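PDB 3QFW: ribulose-1,5-bisphosphate carboxylase/oxygenase large subunit, which probably belongs among the Rubisco-like enzymes, kin to the magnesium-dependent ribulose-bisphosphate carboxylases, though its own reaction may differ from carbon fixation. Local coordinates for residues Y12-D17 / E22-A27; E55-L60 / Y65-G70; S136-Q141 / H153-G158; K186-A191 / G197-A202. All coordinates share one frame; numbering follows the deposited sequence.

Contact 1. Residues Y12-D17 / E22-A27; sequences YHIASD and EQRALA
Ile-14 and Arg-24 slant across each other and meet through their aliphatic parts: the branch methyl CG2 of Ile-14 lies 3.9 Å from CG of Arg-24. Each group is brought there by its first torsion. CG2 of Ile-14 stands opposite its backbone N, while the arginine sends CG out anti to its own N (chi1 -178°) and then bends at chi2 (63°). The result is a division of labour along one long side chain. Its CG methylene packs on the isoleucine, while farther out NE forms a salt bridge with Asp-96, and the chain also rests on Ile-97. A little further along, Ser-16 comes near the start of the same side chain, OG standing 4.5 Å from Arg-24 CB. This hydroxyl is engaged within its own segment, giving its hydrogen to Asp-17 O at 3.0 Å, in the carbonyl plane and on a lone pair. A branched apolar residue suits this buried place, where Ile-14 also packs on Val-67 and Leu-28, and Ala-25, a small residue, faces Val-67 from the helix. Strand 8-15 leading into helix 18-31, which lies against the antiparallel sheet, is typical of the N-terminal alpha/beta domain of the Rubisco family.

Contact 2. Residues E55-L60 / Y65-G70; sequences EDVAEL and YAVRIG
A beta hairpin with a classic bulge joins the two segments: strands 55-59 and 65-70 run antiparallel, and Glu-55 and Asp-56 together face Arg-68. At the bulge Arg-68 O receives two N-H groups, a bond of 2.7 Å from Glu-55 N and a weak one of 3.3 Å from Asp-56 N, while Arg-68 N donates back to Asp-56 O. Regular pairing continues at Ala-58 and Ala-66, where each N donates to the other's O at 2.9 Å; the bond from Ala-58 N is nearly straight (168°). Alternation then sorts the side chains. Val-57, Glu-59, Tyr-65 and Val-67 share the face on which helix 18-31 packs, and there Tyr-65 meets Ala-18 and Ile-21. The tyrosine ring, placed by a chi1 of -64°, turns an edge to Ala-58 O, which lies near the ring plane, 3.3 Å from CD2. Val-57 CG1 approaches the same CD2 obliquely at 4.1 Å. An alanine in place of Tyr-65 would probably open a gap between the strand and helix 18-31 and leave Val-57 without its ring partner. The other face carries Asp-56, Ala-58, Ala-66 and Arg-68, whose NH1 makes a salt bridge with Glu-103. Near the corner of the chain Leu-60 folds back, CD2 lying 3.7 Å from Ala-66 CB. A water spans the strands, donating to Asp-56 OD2 at 2.9 Å and weakly to Ala-66 O at 3.1 Å.

Contact 3. Residues S136-Q141 / H153-G158; sequences SALKPQ and HQLALG
Leu-155 reaches from its helix to Ser-136 and Leu-138 of the strand, and nearly the whole contact is made by its two terminal methyls. From CB, which points to the strand, a chi1 of -62° sets CG opposite the carbonyl carbon and beside the backbone N, and the fork at CG then spreads over the strand. CD1 does more of the touching: it lies 3.9 Å from Leu-138 CD2 and 4.0 Å from Ser-136 OG. CD2 turns to the serine, again 4.0 Å from OG; these are van der Waals contacts, with no hydrogen bond across the segments. The strand and helix segments run almost antiparallel (166°), with axes 10.0 Å apart, as they do in the beta-alpha-beta unit of strand 133-138, helix 145-157 and strand 162-165. This right-handed repeat builds the TIM barrel of the Rubisco catalytic domain. At such a spacing a branched leucine bridges the interval, while a serine on the strand is small enough to admit both methyls. With an alanine at Leu-155 both methyls are gone, and the helix would probably face the strand across a gap, with Leu-138 CD2 lacking its partner. Leucine also suits the site through further apolar neighbours, Ile-163 on the next strand and Leu-353 on helix 353-366. Beyond the strand, Lys-139 precedes a cis peptide at Pro-140, and its NZ forms a salt bridge with Glu-35 of the second subunit.

Contact 4. Residues K186-A191 / G197-A202; sequences KAVREA and GRTLYA
Thr-199 OG1 hydrogen-bonds to Val-160 O, while the methyl of the same residue leans on Val-188; the backbone N of Thr-199 bonds to Asn-192 OD1 of helix 177-195. Its chi1 of -70° puts OG1 beside the backbone N and CG2 opposite it, which leaves the methyl for the helix. There Val-188 CG1 lies 3.9 Å from Thr-199 CG2 and, closer still, 3.4 Å from Thr-199 O, a van der Waals approach of a methyl to a carbonyl. The two side chains cross at about a right angle. The second methyl of the valine, CG2, sits 4.2 Å from Tyr-201 CB, so one beta-branched residue spans two positions of the strand side. Only the root of the tyrosine takes part: CG is anti to the backbone N (chi1 173°), carrying the ring off toward Val-184 and Arg-180, and its OH bonds to Asp-165 OD1. Valine fits here because a short, branched, apolar side chain can touch Thr-199 and Tyr-201 at once, with Ile-163 of the neighbouring strand also against it. The place is the second half of a beta-alpha-beta unit, strand 162-165, helix 177-195 and strand 200-202, in the TIM barrel. No hydrogen bond crosses between the two segments, so shape and apolar burial join them here, while the direction-giving bonds of Thr-199 and Tyr-201 are made to other residues.

The four contacts follow one another along the chain and form two distant pairs. Contacts 1 and 2, with centres 8 Å apart, belong to the N-terminal antiparallel sheet, where strands 8-15 and 64-71 are neighbours: Tyr-12 O and Val-67 N lie 2.8 Å apart, probably hydrogen-bonded. Contacts 3 and 4 lie about 10 Å apart, centre to centre, in successive beta-alpha-beta units of the barrel; His-153 ND1 probably bonds to Ala-187 O, and Ala-156 packs on Ala-191, joining helices 145-157 and 177-195. Between the pairs the centres are 46 to 51 Å apart, on opposite sides of the chain's centre. The two pairs thus represent the two-domain plan of the Rubisco family.

Contact 1. Residues Y12-D17 / E22-A27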
loop_
_atom_site.group_PDB
_atom_site.type_symbol
_atom_site.label_atom_id
_atom_site.label_comp_id
_atom_site.label_asym_id
_atom_site.label_seq_id
_atom_site.Cartn_x
_atom_site.Cartn_y
_atom_site.Cartn_z
ATOM N N TYR B 12 -0.204 0.673 19.511
ATOM C CA TYR B 12 -1.428 0.313 18.801
ATOM C C TYR B 12 -2.650 0.669 19.621
ATOM O O TYR B 12 -2.623 0.636 20.852
ATOM C CB TYR B 12 -1.479 -1.199 18.510
ATOM C CG TYR B 12 -0.275 -1.718 17.764
ATOM C CD1 TYR B 12 0.900 -2.023 18.438
ATOM C CD2 TYR B 12 -0.310 -1.891 16.388
ATOM C CE1 TYR B 12 2.007 -2.477 17.764
ATOM C CE2 TYR B 12 0.793 -2.356 15.702
ATOM C CZ TYR B 12 1.952 -2.651 16.400
ATOM O OH TYR B 12 3.065 -3.118 15.737
ATOM N N HIS B 13 -3.737 0.979 18.932
ATOM C CA HIS B 13 -5.001 1.240 19.595
ATOM C C HIS B 13 -5.952 0.104 19.283
ATOM O O HIS B 13 -6.174 -0.237 18.115
ATOM C CB HIS B 13 -5.586 2.582 19.156
ATOM C CG HIS B 13 -4.844 3.765 19.700
ATOM N ND1 HIS B 13 -5.195 5.064 19.410
ATOM C CD2 HIS B 13 -3.764 3.839 20.514
ATOM C CE1 HIS B 13 -4.366 5.889 20.022
ATOM N NE2 HIS B 13 -3.487 5.171 20.700
ATOM N N ILE B 14 -6.500 -0.495 20.336
ATOM C CA ILE B 14 -7.278 -1.714 20.183
ATOM C C ILE B 14 -8.673 -1.582 20.773
ATOM O O ILE B 14 -8.843 -1.123 21.908
ATOM C CB ILE B 14 -6.577 -2.903 20.853
ATOM C CG1 ILE B 14 -5.186 -3.119 20.248
ATOM C CG2 ILE B 14 -7.431 -4.164 20.719
ATOM C CD1 ILE B 14 -4.387 -4.216 20.939
ATOM N N ALA B 15 -9.667 -1.964 19.980
ATOM C CA ALA B 15 -11.036 -2.099 20.459
ATOM C C ALA B 15 -11.192 -3.454 21.135
ATOM O O ALA B 15 -11.166 -4.497 20.474
ATOM C CB ALA B 15 -12.018 -1.971 19.304
ATOM N N SER B 16 -11.351 -3.445 22.453
ATOM C CA SER B 16 -11.447 -4.696 23.196
ATOM C C SER B 16 -12.103 -4.524 24.562
ATOM O O SER B 16 -12.311 -3.404 25.032
ATOM C CB SER B 16 -10.060 -5.321 23.351
ATOM O OG SER B 16 -10.066 -6.347 24.326
ATOM N N ASP B 17 -12.441 -5.653 25.181
ATOM C CA ASP B 17 -13.008 -5.678 26.520
ATOM C C ASP B 17 -11.876 -5.665 27.534
ATOM O O ASP B 17 -10.710 -5.765 27.163
ATOM C CB ASP B 17 -13.852 -6.940 26.707
ATOM C CG ASP B 17 -15.307 -6.635 27.003
ATOM O OD1 ASP B 17 -15.572 -5.776 27.872
ATOM O OD2 ASP B 17 -16.186 -7.253 26.363
ATOM N N GLU B 22 -5.910 -8.045 27.752
ATOM C CA GLU B 22 -4.609 -8.621 28.089
ATOM C C GLU B 22 -4.216 -9.713 27.096
ATOM O O GLU B 22 -3.104 -9.708 26.571
ATOM C CB GLU B 22 -4.595 -9.156 29.522
ATOM C CG GLU B 22 -4.572 -8.075 30.588
ATOM C CD GLU B 22 -3.310 -7.226 30.539
ATOM O OE1 GLU B 22 -2.360 -7.601 29.818
ATOM O OE2 GLU B 22 -3.267 -6.182 31.224
ATOM N N GLN B 23 -5.136 -10.643 26.841
ATOM C CA GLN B 23 -4.929 -11.712 25.861
ATOM C C GLN B 23 -4.715 -11.156 24.453
ATOM O O GLN B 23 -3.794 -11.556 23.740
ATOM C CB GLN B 23 -6.133 -12.667 25.859
ATOM C CG GLN B 23 -6.158 -13.659 24.699
ATOM C CD GLN B 23 -7.422 -14.514 24.676
ATOM O OE1 GLN B 23 -8.543 -13.995 24.707
ATOM N NE2 GLN B 23 -7.245 -15.833 24.618
ATOM N N ARG B 24 -5.584 -10.236 24.054
ATOM C CA ARG B 24 -5.461 -9.590 22.754
ATOM C C ARG B 24 -4.093 -8.930 22.591
ATOM O O ARG B 24 -3.481 -9.009 21.532
ATOM C CB ARG B 24 -6.561 -8.550 22.569
ATOM C CG ARG B 24 -6.527 -7.877 21.212
ATOM C CD ARG B 24 -6.762 -8.896 20.096
ATOM N NE ARG B 24 -6.732 -8.258 18.784
ATOM C CZ ARG B 24 -5.620 -8.014 18.092
ATOM N NH1 ARG B 24 -4.436 -8.354 18.586
ATOM N NH2 ARG B 24 -5.693 -7.426 16.907
ATOM N N ALA B 25 -3.603 -8.295 23.648
ATOM C CA ALA B 25 -2.313 -7.624 23.558
ATOM C C ALA B 25 -1.182 -8.617 23.310
ATOM O O ALA B 25 -0.291 -8.358 22.503
ATOM C CB ALA B 25 -2.045 -6.777 24.796
ATOM N N LEU B 26 -1.222 -9.763 23.988
ATOM C CA LEU B 26 -0.189 -10.770 23.807
ATOM C C LEU B 26 -0.231 -11.316 22.385
ATOM O O LEU B 26 0.802 -11.478 21.733
ATOM C CB LEU B 26 -0.384 -11.925 24.794
ATOM C CG LEU B 26 0.856 -12.785 25.032
ATOM C CD1 LEU B 26 1.890 -12.007 25.820
ATOM C CD2 LEU B 26 0.487 -14.071 25.758
ATOM N N ALA B 27 -1.439 -11.604 21.913
ATOM C CA ALA B 27 -1.628 -12.117 20.565
ATOM C C ALA B 27 -1.073 -11.141 19.526
ATOM O O ALA B 27 -0.496 -11.552 18.508
ATOM C CB ALA B 27 -3.108 -12.405 20.309
#

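Contact 2. Residues E55-L60 / Y65-G70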
loop_
_atom_site.group_PDB
_atom_site.type_symbol
_atom_site.label_atom_id
_atom_site.label_comp_id
_atom_site.label_asym_id
_atom_site.label_seq_id
_atom_site.Cartn_x
_atom_site.Cartn_y
_atom_site.Cartn_z
ATOM N N GLU B 55 4.906 -4.080 26.396
ATOM C CA GLU B 55 5.525 -3.154 27.332
ATOM C C GLU B 55 4.485 -2.544 28.254
ATOM O O GLU B 55 4.750 -2.306 29.436
ATOM C CB GLU B 55 6.260 -2.039 26.582
ATOM C CG GLU B 55 7.503 -2.500 25.843
ATOM C CD GLU B 55 8.729 -2.513 26.728
ATOM O OE1 GLU B 55 8.970 -3.541 27.404
ATOM O OE2 GLU B 55 9.451 -1.490 26.750
ATOM N N ASP B 56 3.302 -2.278 27.711
ATOM C CA ASP B 56 2.274 -1.583 28.470
ATOM C C ASP B 56 0.877 -1.743 27.887
ATOM O O ASP B 56 0.703 -1.886 26.675
ATOM C CB ASP B 56 2.601 -0.092 28.561
ATOM C CG ASP B 56 1.737 0.630 29.572
ATOM O OD1 ASP B 56 1.778 0.249 30.764
ATOM O OD2 ASP B 56 1.010 1.569 29.178
ATOM N N VAL B 57 -0.115 -1.703 28.771
ATOM C CA VAL B 57 -1.510 -1.645 28.371
ATOM C C VAL B 57 -2.226 -0.564 29.176
ATOM O O VAL B 57 -2.246 -0.603 30.407
ATOM C CB VAL B 57 -2.215 -2.996 28.587
ATOM C CG1 VAL B 57 -3.627 -2.943 28.043
ATOM C CG2 VAL B 57 -1.426 -4.120 27.930
ATOM N N ALA B 58 -2.810 0.404 28.480
ATOM C CA ALA B 58 -3.506 1.494 29.146
ATOM C C ALA B 58 -4.909 1.677 28.593
ATOM O O ALA B 58 -5.173 1.384 27.424
ATOM C CB ALA B 58 -2.711 2.789 29.022
ATOM N N GLU B 59 -5.812 2.163 29.439
ATOM C CA GLU B 59 -7.165 2.462 28.996
ATOM C C GLU B 59 -7.266 3.892 28.515
ATOM O O GLU B 59 -7.014 4.836 29.268
ATOM C CB GLU B 59 -8.193 2.203 30.099
ATOM C CG GLU B 59 -9.603 2.640 29.718
ATOM C CD GLU B 59 -10.668 2.132 30.675
ATOM O OE1 GLU B 59 -10.472 1.052 31.276
ATOM O OE2 GLU B 59 -11.706 2.815 30.818
ATOM N N LEU B 60 -7.623 4.051 27.249
ATOM C CA LEU B 60 -7.875 5.366 26.690
ATOM C C LEU B 60 -9.273 5.784 27.103
ATOM O O LEU B 60 -9.505 6.914 27.533
ATOM C CB LEU B 60 -7.763 5.324 25.169
ATOM C CG LEU B 60 -6.405 4.872 24.636
ATOM C CD1 LEU B 60 -6.427 4.788 23.120
ATOM C CD2 LEU B 60 -5.317 5.815 25.117
ATOM N N TYR B 65 -8.100 0.610 24.156
ATOM C CA TYR B 65 -6.823 0.556 24.849
ATOM C C TYR B 65 -5.675 1.001 23.965
ATOM O O TYR B 65 -5.720 0.855 22.746
ATOM C CB TYR B 65 -6.546 -0.863 25.345
ATOM C CG TYR B 65 -7.539 -1.336 26.371
ATOM C CD1 TYR B 65 -8.718 -1.959 25.986
ATOM C CD2 TYR B 65 -7.307 -1.142 27.727
ATOM C CE1 TYR B 65 -9.638 -2.388 26.924
ATOM C CE2 TYR B 65 -8.219 -1.565 28.674
ATOM C CZ TYR B 65 -9.383 -2.188 28.269
ATOM O OH TYR B 65 -10.293 -2.611 29.211
ATOM N N ALA B 66 -4.647 1.546 24.599
ATOM C CA ALA B 66 -3.380 1.777 23.937
ATOM C C ALA B 66 -2.421 0.696 24.403
ATOM O O ALA B 66 -2.296 0.432 25.601
ATOM C CB ALA B 66 -2.839 3.155 24.273
ATOM N N VAL B 67 -1.754 0.060 23.453
ATOM C CA VAL B 67 -0.842 -1.024 23.777
ATOM C C VAL B 67 0.525 -0.754 23.178
ATOM O O VAL B 67 0.663 -0.585 21.968
ATOM C CB VAL B 67 -1.392 -2.382 23.298
ATOM C CG1 VAL B 67 -0.384 -3.506 23.557
ATOM C CG2 VAL B 67 -2.730 -2.670 23.979
ATOM N N ARG B 68 1.526 -0.682 24.048
ATOM C CA ARG B 68 2.908 -0.499 23.631
ATOM C C ARG B 68 3.586 -1.851 23.485
ATOM O O ARG B 68 3.629 -2.647 24.431
ATOM C CB ARG B 68 3.662 0.370 24.638
ATOM C CG ARG B 68 3.346 1.851 24.516
ATOM C CD ARG B 68 3.928 2.666 25.676
ATOM N NE ARG B 68 5.389 2.654 25.709
ATOM C CZ ARG B 68 6.167 3.551 25.107
ATOM N NH1 ARG B 68 5.627 4.526 24.392
ATOM N NH2 ARG B 68 7.487 3.460 25.202
ATOM N N ILE B 69 4.110 -2.109 22.293
ATOM C CA ILE B 69 4.801 -3.360 22.020
ATOM C C ILE B 69 6.245 -3.094 21.668
ATOM O O ILE B 69 6.542 -2.260 20.813
ATOM C CB ILE B 69 4.154 -4.117 20.847
ATOM C CG1 ILE B 69 2.686 -4.409 21.155
ATOM C CG2 ILE B 69 4.913 -5.424 20.561
ATOM C CD1 ILE B 69 2.497 -5.324 22.339
ATOM N N GLY B 70 7.143 -3.801 22.339
ATOM C CA GLY B 70 8.560 -3.707 22.054
ATOM C C GLY B 70 8.910 -4.759 21.029
ATOM O O GLY B 70 8.799 -5.958 21.299
HETATM O O HOH W 1 0.427 1.763 26.366
#

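Contact 3. Residues S136-Q141 / H153-G158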
loop_
_atom_site.group_PDB
_atom_site.type_symbol
_atom_site.label_atom_id
_atom_site.label_comp_id
_atom_site.label_asym_id
_atom_site.label_seq_id
_atom_site.Cartn_x
_atom_site.Cartn_y
_atom_site.Cartn_z
ATOM N N SER B 136 -1.414 25.059 -5.375
ATOM C CA SER B 136 -2.627 24.667 -6.079
ATOM C C SER B 136 -2.379 23.418 -6.909
ATOM O O SER B 136 -1.233 23.070 -7.209
ATOM C CB SER B 136 -3.119 25.788 -6.991
ATOM O OG SER B 136 -4.457 25.556 -7.390
ATOM N N ALA B 137 -3.458 22.744 -7.285
ATOM C CA ALA B 137 -3.333 21.563 -8.124
ATOM C C ALA B 137 -3.852 21.851 -9.523
ATOM O O ALA B 137 -4.719 22.710 -9.713
ATOM C CB ALA B 137 -4.067 20.372 -7.504
ATOM N N LEU B 138 -3.292 21.147 -10.500
ATOM C CA LEU B 138 -3.770 21.205 -11.871
ATOM C C LEU B 138 -4.872 20.164 -12.066
ATOM O O LEU B 138 -4.632 18.963 -11.959
ATOM C CB LEU B 138 -2.628 20.932 -12.848
ATOM C CG LEU B 138 -1.422 21.870 -12.795
ATOM C CD1 LEU B 138 -0.415 21.451 -13.849
ATOM C CD2 LEU B 138 -1.832 23.347 -12.970
ATOM N N LYS B 139 -6.077 20.656 -12.324
ATOM C CA LYS B 139 -7.263 19.842 -12.539
ATOM C C LYS B 139 -8.097 20.575 -13.569
ATOM O O LYS B 139 -8.013 21.807 -13.664
ATOM C CB LYS B 139 -8.061 19.733 -11.240
ATOM C CG LYS B 139 -7.264 19.220 -10.057
ATOM C CD LYS B 139 -8.119 19.136 -8.804
ATOM C CE LYS B 139 -7.391 18.372 -7.704
ATOM N NZ LYS B 139 -8.192 18.272 -6.448
ATOM N N PRO B 140 -8.934 19.846 -14.328
ATOM C CA PRO B 140 -9.184 18.396 -14.283
ATOM C C PRO B 140 -8.284 17.574 -15.215
ATOM O O PRO B 140 -7.812 18.084 -16.226
ATOM C CB PRO B 140 -10.637 18.294 -14.754
ATOM C CG PRO B 140 -10.779 19.432 -15.727
ATOM C CD PRO B 140 -9.888 20.545 -15.210
ATOM N N GLN B 141 -8.074 16.301 -14.879
ATOM C CA GLN B 141 -7.157 15.434 -15.628
ATOM C C GLN B 141 -7.572 15.080 -17.073
ATOM O O GLN B 141 -6.834 14.403 -17.781
ATOM C CB GLN B 141 -6.858 14.139 -14.849
ATOM C CG GLN B 141 -8.077 13.347 -14.406
ATOM C CD GLN B 141 -7.746 11.898 -14.054
ATOM O OE1 GLN B 141 -8.012 11.438 -12.941
ATOM N NE2 GLN B 141 -7.174 11.169 -15.009
ATOM N N HIS B 153 0.220 28.484 -15.765
ATOM C CA HIS B 153 0.743 29.818 -16.042
ATOM C C HIS B 153 -0.045 30.864 -15.255
ATOM O O HIS B 153 0.529 31.764 -14.629
ATOM C CB HIS B 153 0.689 30.102 -17.545
ATOM C CG HIS B 153 1.394 31.363 -17.954
ATOM N ND1 HIS B 153 2.764 31.442 -18.097
ATOM C CD2 HIS B 153 0.913 32.592 -18.261
ATOM C CE1 HIS B 153 3.096 32.664 -18.477
ATOM N NE2 HIS B 153 1.991 33.381 -18.578
ATOM N N GLN B 154 -1.368 30.738 -15.280
ATOM C CA GLN B 154 -2.221 31.668 -14.557
ATOM C C GLN B 154 -1.987 31.568 -13.050
ATOM O O GLN B 154 -1.906 32.576 -12.367
ATOM C CB GLN B 154 -3.689 31.459 -14.919
ATOM C CG GLN B 154 -3.979 31.731 -16.389
ATOM C CD GLN B 154 -5.281 31.111 -16.865
ATOM O OE1 GLN B 154 -6.370 31.563 -16.506
ATOM N NE2 GLN B 154 -5.173 30.068 -17.681
ATOM N N LEU B 155 -1.849 30.350 -12.534
ATOM C CA LEU B 155 -1.584 30.175 -11.108
ATOM C C LEU B 155 -0.244 30.802 -10.708
ATOM O O LEU B 155 -0.161 31.566 -9.744
ATOM C CB LEU B 155 -1.625 28.685 -10.738
ATOM C CG LEU B 155 -2.993 28.046 -10.983
ATOM C CD1 LEU B 155 -2.907 26.511 -10.949
ATOM C CD2 LEU B 155 -4.015 28.569 -9.985
ATOM N N ALA B 156 0.802 30.482 -11.463
ATOM C CA ALA B 156 2.145 30.968 -11.158
ATOM C C ALA B 156 2.207 32.493 -11.267
ATOM O O ALA B 156 2.900 33.158 -10.494
ATOM C CB ALA B 156 3.166 30.309 -12.083
ATOM N N LEU B 157 1.454 33.042 -12.210
ATOM C CA LEU B 157 1.355 34.492 -12.350
ATOM C C LEU B 157 0.811 35.136 -11.077
ATOM O O LEU B 157 1.151 36.270 -10.761
ATOM C CB LEU B 157 0.488 34.870 -13.558
ATOM C CG LEU B 157 1.237 35.158 -14.865
ATOM C CD1 LEU B 157 0.277 35.650 -15.944
ATOM C CD2 LEU B 157 2.334 36.189 -14.627
ATOM N N GLY B 158 -0.019 34.396 -10.346
ATOM C CA GLY B 158 -0.627 34.887 -9.122
ATOM C C GLY B 158 0.253 34.806 -7.890
ATOM O O GLY B 158 -0.113 35.298 -6.820
#

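Contact 4. Residues K186-A191 / G197-A202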
loop_
_atom_site.group_PDB
_atom_site.type_symbol
_atom_site.label_atom_id
_atom_site.label_comp_id
_atom_site.label_asym_id
_atom_site.label_seq_id
_atom_site.Cartn_x
_atom_site.Cartn_y
_atom_site.Cartn_z
ATOM N N LYS B 186 7.517 24.538 -18.688
ATOM C CA LYS B 186 7.766 25.699 -19.538
ATOM C C LYS B 186 6.889 26.865 -19.117
ATOM O O LYS B 186 7.363 27.991 -18.982
ATOM C CB LYS B 186 7.470 25.351 -20.998
ATOM C CG LYS B 186 7.589 26.515 -21.973
ATOM C CD LYS B 186 9.019 26.683 -22.467
ATOM C CE LYS B 186 9.087 27.633 -23.656
ATOM N NZ LYS B 186 10.449 27.652 -24.265
ATOM N N ALA B 187 5.604 26.584 -18.922
ATOM C CA ALA B 187 4.629 27.611 -18.572
ATOM C C ALA B 187 4.914 28.245 -17.208
ATOM O O ALA B 187 4.684 29.435 -17.014
ATOM C CB ALA B 187 3.217 27.038 -18.614
ATOM N N VAL B 188 5.410 27.447 -16.266
ATOM C CA VAL B 188 5.729 27.960 -14.935
ATOM C C VAL B 188 6.976 28.849 -14.970
ATOM O O VAL B 188 7.022 29.886 -14.305
ATOM C CB VAL B 188 5.896 26.814 -13.905
ATOM C CG1 VAL B 188 6.523 27.326 -12.618
ATOM C CG2 VAL B 188 4.551 26.159 -13.624
ATOM N N ARG B 189 7.973 28.444 -15.755
ATOM C CA ARG B 189 9.181 29.253 -15.935
ATOM C C ARG B 189 8.865 30.628 -16.522
ATOM O O ARG B 189 9.353 31.640 -16.037
ATOM C CB ARG B 189 10.195 28.533 -16.826
ATOM C CG ARG B 189 10.904 27.385 -16.143
ATOM C CD ARG B 189 11.654 27.865 -14.908
ATOM N NE ARG B 189 13.088 28.004 -15.154
ATOM C CZ ARG B 189 13.983 28.312 -14.221
ATOM N NH1 ARG B 189 13.597 28.515 -12.965
ATOM N NH2 ARG B 189 15.267 28.415 -14.539
ATOM N N GLU B 190 8.055 30.650 -17.574
ATOM C CA GLU B 190 7.694 31.893 -18.232
ATOM C C GLU B 190 7.024 32.841 -17.248
ATOM O O GLU B 190 7.367 34.018 -17.172
ATOM C CB GLU B 190 6.802 31.615 -19.444
ATOM C CG GLU B 190 7.468 30.695 -20.455
ATOM C CD GLU B 190 6.623 30.440 -21.692
ATOM O OE1 GLU B 190 7.211 30.116 -22.742
ATOM O OE2 GLU B 190 5.381 30.566 -21.619
ATOM N N ALA B 191 6.075 32.311 -16.486
ATOM C CA ALA B 191 5.404 33.074 -15.451
ATOM C C ALA B 191 6.408 33.625 -14.434
ATOM O O ALA B 191 6.340 34.796 -14.070
ATOM C CB ALA B 191 4.357 32.215 -14.759
ATOM N N GLY B 197 9.110 35.626 -10.199
ATOM C CA GLY B 197 8.653 34.609 -9.261
ATOM C C GLY B 197 9.570 33.411 -9.096
ATOM O O GLY B 197 10.527 33.229 -9.849
ATOM N N ARG B 198 9.272 32.587 -8.094
ATOM C CA ARG B 198 10.061 31.392 -7.824
ATOM C C ARG B 198 9.112 30.204 -7.575
ATOM O O ARG B 198 9.362 29.350 -6.721
ATOM C CB ARG B 198 11.022 31.617 -6.639
ATOM C CG ARG B 198 12.025 32.778 -6.826
ATOM C CD ARG B 198 13.086 32.843 -5.696
ATOM N NE ARG B 198 13.895 31.622 -5.653
ATOM C CZ ARG B 198 15.205 31.568 -5.416
ATOM N NH1 ARG B 198 15.907 32.672 -5.177
ATOM N NH2 ARG B 198 15.821 30.385 -5.424
ATOM N N THR B 199 8.015 30.178 -8.332
ATOM C CA THR B 199 6.998 29.141 -8.230
ATOM C C THR B 199 7.551 27.783 -8.653
ATOM O O THR B 199 8.226 27.676 -9.681
ATOM C CB THR B 199 5.786 29.451 -9.132
ATOM O OG1 THR B 199 5.054 30.563 -8.609
ATOM C CG2 THR B 199 4.856 28.230 -9.213
ATOM N N LEU B 200 7.257 26.749 -7.866
ATOM C CA LEU B 200 7.693 25.379 -8.176
ATOM C C LEU B 200 6.588 24.539 -8.817
ATOM O O LEU B 200 5.403 24.727 -8.532
ATOM C CB LEU B 200 8.166 24.667 -6.907
ATOM C CG LEU B 200 9.390 25.194 -6.160
ATOM C CD1 LEU B 200 9.386 24.661 -4.741
ATOM C CD2 LEU B 200 10.674 24.798 -6.872
ATOM N N TYR B 201 6.984 23.601 -9.672
ATOM C CA TYR B 201 6.046 22.621 -10.231
ATOM C C TYR B 201 6.389 21.191 -9.813
ATOM O O TYR B 201 7.529 20.743 -9.959
ATOM C CB TYR B 201 5.992 22.743 -11.754
ATOM C CG TYR B 201 5.188 21.667 -12.450
ATOM C CD1 TYR B 201 3.894 21.353 -12.041
ATOM C CD2 TYR B 201 5.713 20.980 -13.539
ATOM C CE1 TYR B 201 3.157 20.353 -12.695
ATOM C CE2 TYR B 201 4.982 20.004 -14.192
ATOM C CZ TYR B 201 3.708 19.698 -13.773
ATOM O OH TYR B 201 2.987 18.716 -14.441
ATOM N N ALA B 202 5.391 20.478 -9.296
ATOM C CA ALA B 202 5.572 19.104 -8.838
ATOM C C ALA B 202 4.706 18.124 -9.649
ATOM O O ALA B 202 3.545 17.899 -9.327
ATOM C CB ALA B 202 5.242 19.003 -7.354
#